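Local coordinates for protein peptidylprolyl Isomerase (Naegleria fowleri, PDB 6MKE) that probably catalyses cis-trans isomerisation of prolyl peptide bonds as an FKBP-type isomerase, and binds the macrolide FK5 in a pocket, at residues 40-45 with 66-71; 93-98 with 116-121. All coordinates share one frame; numbering follows the deposited sequence. Where two conformers were deposited one is given.

Contact 1. Residues 40-45 with 66-71; sequences SKVSVH and FVFTLG. With FK5 (8-deethyl-8-[but-3-enyl]-ascomycin), chain E.
The carbonyl oxygen of Ser40 is gripped twice by the facing segment: Leu70 N donates a nearly straight hydrogen bond to Ser40 O at 2.8 Å (167° at the hydrogen), and the CA-H of Thr69 adds a CH...O contact. The same pairing of one N-H with one CA-H recurs at Val42 O, which takes Phe68 N at 3.2 Å and the CA-H of Val67, and at Phe66 O, which takes Val44 N and the CA-H of Ser43. Phe66 N returns the bond to Val44 O at 2.7 Å, the shortest across the pair. Val42-Phe68 and Val44-Phe66 are the hydrogen-bonded antiparallel pairs, Lys41-Thr69 and Ser43-Val67 the non-hydrogen-bonded ones. In the FKBP fold this joins strand 66-69 to one margin of strand 41-50, whose other margin bonds strand 117-126. Val42, Val44, Phe66 and Phe68 share one face; the side chains of Val42, Val44 and Phe68, with Leu70 just beyond the strand, touch helix 77-84, where Phe68 meets the Trp79 ring. In one of its two conformers Val42 lays CG2 obliquely across Leu70 CB, 4.2 Å away. Val44 places CG2 between its backbone N and carbonyl carbon, where it lies in the plane of the Phe66 ring and touches the edge at CD2, 3.9 Å away. Phe66 swings its ring anti to the backbone N (chi1 173°), carrying the far end off strand 41-45 and onto FK5. One face there receives FK5 C5, offset toward the rim, while Phe66 CE2 touches FK5 C4 at 3.6 Å and CE1 meets the methyl C36.

Contact 2. Residues 93-98 with 116-121; sequences YFEIPS and TLMFEI. With FK5 (8-deethyl-8-[but-3-enyl]-ascomycin), chain E.
The Phe94 ring presents its CD2 edge to the carbonyl of Phe119, with Phe119 O in the ring plane 3.9 Å from CD2; CD2 also meets Ile121 CD1 obliquely, the two side chains crossing at about a right angle. The Phe119 ring is met obliquely by Ile96, whose CD1 lies 3.7 Å from CD2. Its far rim faces FK5: Phe119 CZ lies 3.7 Å from FK5 O3, and FK5 O4 sits in the ring plane beside CE1. Trp79 of helix 77-84 packs edge-to-face with this ring. Tyr93 receives Glu120 CB at its edge. Phe119 O also accepts the N-H of Phe94 at 2.6 Å, with the CA-H of Tyr93 close by. Phe94-Phe119 and Ile96-Leu117 are the hydrogen-bonded pairs of this antiparallel arrangement in the FKBP sheet. Strand 23-26 binds the outer margin of strand 91-96, and strand 41-50 that of strand 117-126. On the face of Phe94, Ile96, Leu117 and Phe119, Ile96 touches Trp79 as well. On the reverse face, Met118 bends at chi2 and chi3 (-62° and -61°) and so curls its thioether back between Tyr93 and Glu95. Its methyl CE touches Tyr93 OH at 3.4 Å, and SD lies 3.6 Å from Glu95 CG. The extended Glu95 chain runs alongside, in step with Met118, and the same CG reaches Thr116 CG2 at 3.8 Å. Leu117 N closes the pairing near the strand end, bonding to Ile96 O at 2.8 Å.

How the contacts relate
Contact 1 closes before contact 2 opens along the chain, and their centres lie about 17 Å apart, yet strands 41-50 and 117-126 are neighbours in one sheet. The two meet at Ile121, whose CG2 packs 3.9 Å from His45 O and 4.0 Å from Val44 CB, and Trp79 of helix 77-84 is touched by side chains of both. Each lends one phenylalanine to the FK5 site: Phe66 of contact 1 approaches the six-membered N-heterocycle, Phe119 of contact 2 the adjoining dicarbonyl group, with Phe66 CZ and Phe119 CZ 9.2 Å apart. FK5 is also hydrogen-bonded with Tyr102 OH, Ile76 N, Glu74 O and Asp57 OD2, consistent with the ligand-binding site of FKBP relatives.

Contact 1. Residues 40-45 with 66-71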
loop_
_atom_site.group_PDB
_atom_site.type_symbol
_atom_site.label_atom_id
_atom_site.label_comp_id
_atom_site.label_asym_id
_atom_site.label_seq_id
_atom_site.Cartn_x
_atom_site.Cartn_y
_atom_site.Cartn_z
ATOM N N SER A 40 5.493 10.988 9.321
ATOM C CA SER A 40 5.296 11.846 8.160
ATOM C C SER A 40 3.845 11.805 7.699
ATOM O O SER A 40 3.177 10.773 7.785
ATOM C CB SER A 40 6.208 11.411 7.014
ATOM O OG SER A 40 7.557 11.358 7.433
ATOM N N LYS A 41 3.359 12.946 7.215
ATOM C CA LYS A 41 2.075 13.022 6.522
ATOM C C LYS A 41 2.365 12.756 5.052
ATOM O O LYS A 41 2.803 13.645 4.319
ATOM C CB LYS A 41 1.411 14.376 6.747
ATOM C CG LYS A 41 0.834 14.550 8.150
ATOM C CD LYS A 41 0.371 15.979 8.404
ATOM C CE LYS A 41 1.526 16.878 8.830
ATOM N NZ LYS A 41 2.056 16.512 10.178
ATOM N N VAL A 42 2.121 11.528 4.625
ATOM C CA VAL A 42 2.499 11.022 3.309
ATOM C C VAL A 42 1.340 11.212 2.338
ATOM O O VAL A 42 0.176 11.016 2.710
ATOM C CB VAL A 42 2.901 9.539 3.423
ATOM C CG1 VAL A 42 3.002 8.885 2.064
ATOM C CG2 VAL A 42 4.209 9.402 4.195
ATOM N N SER A 43 1.652 11.579 1.094
ATOM C CA SER A 43 0.663 11.751 0.037
ATOM C C SER A 43 0.913 10.721 -1.053
ATOM O O SER A 43 2.040 10.591 -1.542
ATOM C CB SER A 43 0.717 13.164 -0.549
ATOM O OG SER A 43 0.336 14.136 0.409
ATOM N N VAL A 44 -0.137 9.985 -1.436
ATOM C CA VAL A 44 -0.013 8.906 -2.411
ATOM C C VAL A 44 -1.192 8.899 -3.377
ATOM O O VAL A 44 -2.251 9.473 -3.116
ATOM C CB VAL A 44 0.088 7.512 -1.741
ATOM C CG1 VAL A 44 1.232 7.457 -0.745
ATOM C CG2 VAL A 44 -1.229 7.149 -1.072
ATOM N N HIS A 45 -0.980 8.234 -4.511
ATOM C CA HIS A 45 -2.043 7.687 -5.341
ATOM C C HIS A 45 -2.120 6.186 -5.091
ATOM O O HIS A 45 -1.099 5.530 -4.875
ATOM C CB HIS A 45 -1.785 7.934 -6.830
ATOM C CG HIS A 45 -1.945 9.360 -7.254
ATOM N ND1 HIS A 45 -2.891 10.201 -6.709
ATOM C CD2 HIS A 45 -1.282 10.090 -8.183
ATOM C CE1 HIS A 45 -2.801 11.389 -7.281
ATOM N NE2 HIS A 45 -1.832 11.348 -8.177
ATOM N N PHE A 66 -4.269 10.583 -1.727
ATOM C CA PHE A 66 -4.642 10.117 -0.399
ATOM C C PHE A 66 -3.535 10.458 0.588
ATOM O O PHE A 66 -2.349 10.300 0.285
ATOM C CB PHE A 66 -4.900 8.610 -0.408
ATOM C CG PHE A 66 -5.124 8.026 0.957
ATOM C CD1 PHE A 66 -6.312 8.246 1.634
ATOM C CD2 PHE A 66 -4.150 7.248 1.560
ATOM C CE1 PHE A 66 -6.522 7.703 2.890
ATOM C CE2 PHE A 66 -4.351 6.706 2.819
ATOM C CZ PHE A 66 -5.540 6.932 3.483
ATOM N N VAL A 67 -3.927 10.935 1.768
ATOM C CA VAL A 67 -2.991 11.436 2.768
ATOM C C VAL A 67 -3.239 10.709 4.084
ATOM O O VAL A 67 -4.382 10.628 4.547
ATOM C CB VAL A 67 -3.122 12.959 2.956
ATOM C CG1 VAL A 67 -2.173 13.452 4.040
ATOM C CG2 VAL A 67 -2.858 13.679 1.638
ATOM N N PHE A 68 -2.170 10.181 4.679
ATOM C CA PHE A 68 -2.249 9.527 5.978
ATOM C C PHE A 68 -0.919 9.710 6.695
ATOM O O PHE A 68 0.100 10.033 6.079
ATOM C CB PHE A 68 -2.610 8.036 5.848
ATOM C CG PHE A 68 -1.459 7.145 5.435
ATOM C CD1 PHE A 68 -0.727 6.448 6.385
ATOM C CD2 PHE A 68 -1.133 6.982 4.098
ATOM C CE1 PHE A 68 0.319 5.620 6.013
ATOM C CE2 PHE A 68 -0.093 6.148 3.717
ATOM C CZ PHE A 68 0.639 5.472 4.677
ATOM N N THR A 69 -0.940 9.505 8.011
ATOM C CA THR A 69 0.250 9.658 8.838
ATOM C C THR A 69 0.934 8.305 9.004
ATOM O O THR A 69 0.317 7.344 9.476
ATOM C CB THR A 69 -0.104 10.253 10.200
ATOM O OG1 THR A 69 -0.767 11.509 10.013
ATOM C CG2 THR A 69 1.155 10.482 11.021
ATOM N N LEU A 70 2.209 8.239 8.631
ATOM C CA LEU A 70 2.940 6.980 8.602
ATOM C C LEU A 70 3.361 6.550 10.002
ATOM O O LEU A 70 3.821 7.363 10.810
ATOM C CB LEU A 70 4.171 7.113 7.703
ATOM C CG LEU A 70 5.004 5.857 7.449
ATOM C CD1 LEU A 70 4.209 4.838 6.632
ATOM C CD2 LEU A 70 6.305 6.218 6.749
ATOM N N GLY A 71 3.205 5.255 10.284
ATOM C CA GLY A 71 3.614 4.689 11.551
ATOM C C GLY A 71 2.618 4.837 12.679
ATOM O O GLY A 71 2.798 4.204 13.727
HETATM C C1 FK5 E . -6.792 1.613 5.029
HETATM C C2 FK5 E . -6.487 1.212 3.588
HETATM C C3 FK5 E . -5.102 1.692 3.150
HETATM C C4 FK5 E . -5.120 3.184 2.829
HETATM C C5 FK5 E . -6.183 3.511 1.798
HETATM C C6 FK5 E . -7.546 3.045 2.262
HETATM C C8 FK5 E . -8.253 0.673 2.032
HETATM C C9 FK5 E . -9.221 1.056 0.906
HETATM C C10 FK5 E . -10.700 1.346 1.239
HETATM C C11 FK5 E . -11.163 0.614 2.511
HETATM C C12 FK5 E . -12.437 1.258 3.059
HETATM C C13 FK5 E . -12.300 2.757 3.215
HETATM C C14 FK5 E . -11.861 3.370 1.892
HETATM C C15 FK5 E . -11.596 4.865 1.937
HETATM C C16 FK5 E . -10.748 5.330 3.108
HETATM C C17 FK5 E . -10.252 6.781 3.017
HETATM C C18 FK5 E . -11.301 7.768 3.548
HETATM C C19 FK5 E . -11.452 7.808 5.049
HETATM C C20 FK5 E . -12.276 6.980 5.680
HETATM C C21 FK5 E . -12.452 6.825 7.172
HETATM C C22 FK5 E . -11.607 5.624 7.604
HETATM C C23 FK5 E . -10.134 5.909 7.807
HETATM C C24 FK5 E . -9.226 4.679 7.813
HETATM C C25 FK5 E . -8.905 4.117 6.421
HETATM C C26 FK5 E . -8.226 2.738 6.530
HETATM C C27 FK5 E . -9.047 1.695 7.256
HETATM C C28 FK5 E . -8.614 1.175 8.399
HETATM C C29 FK5 E . -9.320 0.213 9.302
HETATM C C30 FK5 E . -8.359 -0.884 9.795
HETATM C C31 FK5 E . -9.029 -1.871 10.732
HETATM C C32 FK5 E . -9.568 -1.116 11.939
HETATM C C33 FK5 E . -10.547 -0.043 11.500
HETATM C C34 FK5 E . -9.902 0.941 10.528
HETATM C C35 FK5 E . -11.377 -0.879 2.271
HETATM C C36 FK5 E . -9.878 7.144 1.583
HETATM C C37 FK5 E . -10.571 8.799 5.755
HETATM C C38 FK5 E . -13.940 6.614 7.508
HETATM C C39 FK5 E . -14.216 6.705 8.975
HETATM C C40 FK5 E . -14.250 7.796 9.673
HETATM C C41 FK5 E . -8.052 5.089 5.608
HETATM C C42 FK5 E . -10.351 1.320 6.613
HETATM C C43 FK5 E . -13.850 3.118 4.994
HETATM C C44 FK5 E . -13.278 6.012 0.693
HETATM C C45 FK5 E . -8.221 -4.117 10.653
HETATM N N7 FK5 E . -7.503 1.623 2.612
HETATM O O1 FK5 E . -7.930 2.314 5.178
HETATM O O2 FK5 E . -6.077 1.326 5.946
HETATM O O3 FK5 E . -8.192 -0.512 2.337
HETATM O O4 FK5 E . -8.805 1.132 -0.234
HETATM O O5 FK5 E . -10.645 2.742 1.465
HETATM O O6 FK5 E . -11.641 1.149 0.235
HETATM O O7 FK5 E . -13.547 3.321 3.621
HETATM O O8 FK5 E . -12.864 5.521 1.960
HETATM O O9 FK5 E . -12.064 4.514 7.765
HETATM O O10 FK5 E . -7.999 5.017 8.462
HETATM O O11 FK5 E . -8.090 -2.825 11.226
HETATM O O12 FK5 E . -10.194 -2.014 12.856
#

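Contact 2. Residues 93-98 with 116-121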
loop_
_atom_site.group_PDB
_atom_site.type_symbol
_atom_site.label_atom_id
_atom_site.label_comp_id
_atom_site.label_asym_id
_atom_site.label_seq_id
_atom_site.Cartn_x
_atom_site.Cartn_y
_atom_site.Cartn_z
ATOM N N TYR A 93 3.764 -2.106 -6.562
ATOM C CA TYR A 93 2.596 -2.976 -6.562
ATOM C C TYR A 93 2.738 -3.914 -5.373
ATOM O O TYR A 93 3.729 -4.641 -5.275
ATOM C CB TYR A 93 2.529 -3.742 -7.888
ATOM C CG TYR A 93 1.355 -4.664 -8.114
ATOM C CD1 TYR A 93 0.055 -4.182 -8.154
ATOM C CD2 TYR A 93 1.559 -6.018 -8.364
ATOM C CE1 TYR A 93 -1.014 -5.030 -8.391
ATOM C CE2 TYR A 93 0.502 -6.871 -8.602
ATOM C CZ TYR A 93 -0.782 -6.374 -8.616
ATOM O OH TYR A 93 -1.838 -7.226 -8.862
ATOM N N PHE A 94 1.774 -3.884 -4.461
ATOM C CA PHE A 94 1.878 -4.617 -3.207
ATOM C C PHE A 94 0.901 -5.785 -3.172
ATOM O O PHE A 94 -0.244 -5.664 -3.617
ATOM C CB PHE A 94 1.619 -3.695 -2.008
ATOM C CG PHE A 94 2.724 -2.705 -1.747
ATOM C CD1 PHE A 94 3.719 -2.985 -0.824
ATOM C CD2 PHE A 94 2.766 -1.497 -2.422
ATOM C CE1 PHE A 94 4.739 -2.080 -0.582
ATOM C CE2 PHE A 94 3.785 -0.585 -2.181
ATOM C CZ PHE A 94 4.769 -0.878 -1.262
ATOM N N GLU A 95 1.362 -6.915 -2.642
ATOM C CA GLU A 95 0.498 -8.038 -2.288
ATOM C C GLU A 95 0.438 -8.095 -0.768
ATOM O O GLU A 95 1.447 -8.376 -0.112
ATOM C CB GLU A 95 1.007 -9.356 -2.868
ATOM C CG GLU A 95 0.062 -10.529 -2.608
ATOM C CD GLU A 95 0.430 -11.780 -3.387
ATOM O OE1 GLU A 95 0.832 -12.780 -2.756
ATOM O OE2 GLU A 95 0.311 -11.766 -4.632
ATOM N N ILE A 96 -0.739 -7.825 -0.217
ATOM C CA ILE A 96 -0.947 -7.686 1.220
ATOM C C ILE A 96 -1.846 -8.832 1.678
ATOM O O ILE A 96 -3.043 -8.843 1.356
ATOM C CB ILE A 96 -1.564 -6.326 1.569
ATOM C CG1 ILE A 96 -0.672 -5.181 1.073
ATOM C CG2 ILE A 96 -1.806 -6.213 3.071
ATOM C CD1 ILE A 96 -1.139 -3.811 1.536
ATOM N N PRO A 97 -1.330 -9.806 2.427
ATOM C CA PRO A 97 -2.190 -10.879 2.935
ATOM C C PRO A 97 -3.217 -10.343 3.918
ATOM O O PRO A 97 -3.107 -9.227 4.433
ATOM C CB PRO A 97 -1.206 -11.838 3.624
ATOM C CG PRO A 97 0.138 -11.481 3.075
ATOM C CD PRO A 97 0.084 -10.017 2.779
ATOM N N SER A 98 -4.233 -11.171 4.177
ATOM C CA SER A 98 -5.323 -10.763 5.058
ATOM C C SER A 98 -4.816 -10.390 6.446
ATOM O O SER A 98 -5.285 -9.413 7.040
ATOM C CB SER A 98 -6.366 -11.878 5.152
ATOM O OG SER A 98 -5.803 -13.056 5.703
ATOM N N THR A 116 -6.791 -11.436 0.568
ATOM C CA THR A 116 -5.557 -10.803 0.131
ATOM C C THR A 116 -5.900 -9.558 -0.674
ATOM O O THR A 116 -6.817 -9.569 -1.498
ATOM C CB THR A 116 -4.732 -11.767 -0.723
ATOM O OG1 THR A 116 -4.426 -12.944 0.033
ATOM C CG2 THR A 116 -3.435 -11.108 -1.181
ATOM N N LEU A 117 -5.176 -8.472 -0.423
ATOM C CA LEU A 117 -5.395 -7.218 -1.123
ATOM C C LEU A 117 -4.180 -6.882 -1.974
ATOM O O LEU A 117 -3.036 -7.024 -1.528
ATOM C CB LEU A 117 -5.679 -6.076 -0.145
ATOM C CG LEU A 117 -6.892 -6.259 0.769
ATOM C CD1 LEU A 117 -7.129 -5.001 1.601
ATOM C CD2 LEU A 117 -8.131 -6.629 -0.038
ATOM N N MET A 118 -4.436 -6.453 -3.204
ATOM C CA MET A 118 -3.407 -5.952 -4.099
ATOM C C MET A 118 -3.549 -4.440 -4.184
ATOM O O MET A 118 -4.649 -3.932 -4.419
ATOM C CB MET A 118 -3.529 -6.579 -5.491
ATOM C CG MET A 118 -3.717 -8.090 -5.489
ATOM S SD MET A 118 -2.343 -9.009 -4.763
ATOM C CE MET A 118 -1.001 -8.529 -5.848
ATOM N N PHE A 119 -2.445 -3.725 -3.973
ATOM C CA PHE A 119 -2.449 -2.269 -4.012
ATOM C C PHE A 119 -1.344 -1.761 -4.923
ATOM O O PHE A 119 -0.188 -2.177 -4.803
ATOM C CB PHE A 119 -2.255 -1.661 -2.616
ATOM C CG PHE A 119 -3.503 -1.621 -1.788
ATOM C CD1 PHE A 119 -4.457 -0.640 -1.997
ATOM C CD2 PHE A 119 -3.708 -2.545 -0.778
ATOM C CE1 PHE A 119 -5.600 -0.595 -1.228
ATOM C CE2 PHE A 119 -4.847 -2.499 0.002
ATOM C CZ PHE A 119 -5.795 -1.525 -0.225
ATOM N N GLU A 120 -1.708 -0.858 -5.821
ATOM C CA GLU A 120 -0.755 -0.108 -6.630
ATOM C C GLU A 120 -0.613 1.271 -5.992
ATOM O O GLU A 120 -1.544 2.077 -6.040
ATOM C CB GLU A 120 -1.239 -0.024 -8.075
ATOM C CG GLU A 120 -0.269 0.601 -9.045
ATOM C CD GLU A 120 -0.797 0.567 -10.463
ATOM O OE1 GLU A 120 -0.901 -0.541 -11.034
ATOM O OE2 GLU A 120 -1.134 1.645 -10.994
ATOM N N ILE A 121 0.540 1.532 -5.372
ATOM C CA ILE A 121 0.769 2.753 -4.607
ATOM C C ILE A 121 1.902 3.550 -5.242
ATOM O O ILE A 121 2.938 2.987 -5.613
ATOM C CB ILE A 121 1.098 2.438 -3.133
ATOM C CG1 ILE A 121 0.032 1.526 -2.521
ATOM C CG2 ILE A 121 1.237 3.718 -2.325
ATOM C CD1 ILE A 121 0.394 1.020 -1.139
HETATM C C1 FK5 E . -6.792 1.613 5.029
HETATM C C2 FK5 E . -6.487 1.212 3.588
HETATM C C3 FK5 E . -5.102 1.692 3.150
HETATM C C4 FK5 E . -5.120 3.184 2.829
HETATM C C5 FK5 E . -6.183 3.511 1.798
HETATM C C6 FK5 E . -7.546 3.045 2.262
HETATM C C8 FK5 E . -8.253 0.673 2.032
HETATM C C9 FK5 E . -9.221 1.056 0.906
HETATM C C10 FK5 E . -10.700 1.346 1.239
HETATM C C11 FK5 E . -11.163 0.614 2.511
HETATM C C12 FK5 E . -12.437 1.258 3.059
HETATM C C13 FK5 E . -12.300 2.757 3.215
HETATM C C14 FK5 E . -11.861 3.370 1.892
HETATM C C15 FK5 E . -11.596 4.865 1.937
HETATM C C16 FK5 E . -10.748 5.330 3.108
HETATM C C17 FK5 E . -10.252 6.781 3.017
HETATM C C18 FK5 E . -11.301 7.768 3.548
HETATM C C19 FK5 E . -11.452 7.808 5.049
HETATM C C20 FK5 E . -12.276 6.980 5.680
HETATM C C21 FK5 E . -12.452 6.825 7.172
HETATM C C22 FK5 E . -11.607 5.624 7.604
HETATM C C23 FK5 E . -10.134 5.909 7.807
HETATM C C24 FK5 E . -9.226 4.679 7.813
HETATM C C25 FK5 E . -8.905 4.117 6.421
HETATM C C26 FK5 E . -8.226 2.738 6.530
HETATM C C27 FK5 E . -9.047 1.695 7.256
HETATM C C28 FK5 E . -8.614 1.175 8.399
HETATM C C29 FK5 E . -9.320 0.213 9.302
HETATM C C30 FK5 E . -8.359 -0.884 9.795
HETATM C C31 FK5 E . -9.029 -1.871 10.732
HETATM C C32 FK5 E . -9.568 -1.116 11.939
HETATM C C33 FK5 E . -10.547 -0.043 11.500
HETATM C C34 FK5 E . -9.902 0.941 10.528
HETATM C C35 FK5 E . -11.377 -0.879 2.271
HETATM C C36 FK5 E . -9.878 7.144 1.583
HETATM C C37 FK5 E . -10.571 8.799 5.755
HETATM C C38 FK5 E . -13.940 6.614 7.508
HETATM C C39 FK5 E . -14.216 6.705 8.975
HETATM C C40 FK5 E . -14.250 7.796 9.673
HETATM C C41 FK5 E . -8.052 5.089 5.608
HETATM C C42 FK5 E . -10.351 1.320 6.613
HETATM C C43 FK5 E . -13.850 3.118 4.994
HETATM C C44 FK5 E . -13.278 6.012 0.693
HETATM C C45 FK5 E . -8.221 -4.117 10.653
HETATM N N7 FK5 E . -7.503 1.623 2.612
HETATM O O1 FK5 E . -7.930 2.314 5.178
HETATM O O2 FK5 E . -6.077 1.326 5.946
HETATM O O3 FK5 E . -8.192 -0.512 2.337
HETATM O O4 FK5 E . -8.805 1.132 -0.234
HETATM O O5 FK5 E . -10.645 2.742 1.465
HETATM O O6 FK5 E . -11.641 1.149 0.235
HETATM O O7 FK5 E . -13.547 3.321 3.621
HETATM O O8 FK5 E . -12.864 5.521 1.960
HETATM O O9 FK5 E . -12.064 4.514 7.765
HETATM O O10 FK5 E . -7.999 5.017 8.462
HETATM O O11 FK5 E . -8.090 -2.825 11.226
HETATM O O12 FK5 E . -10.194 -2.014 12.856
#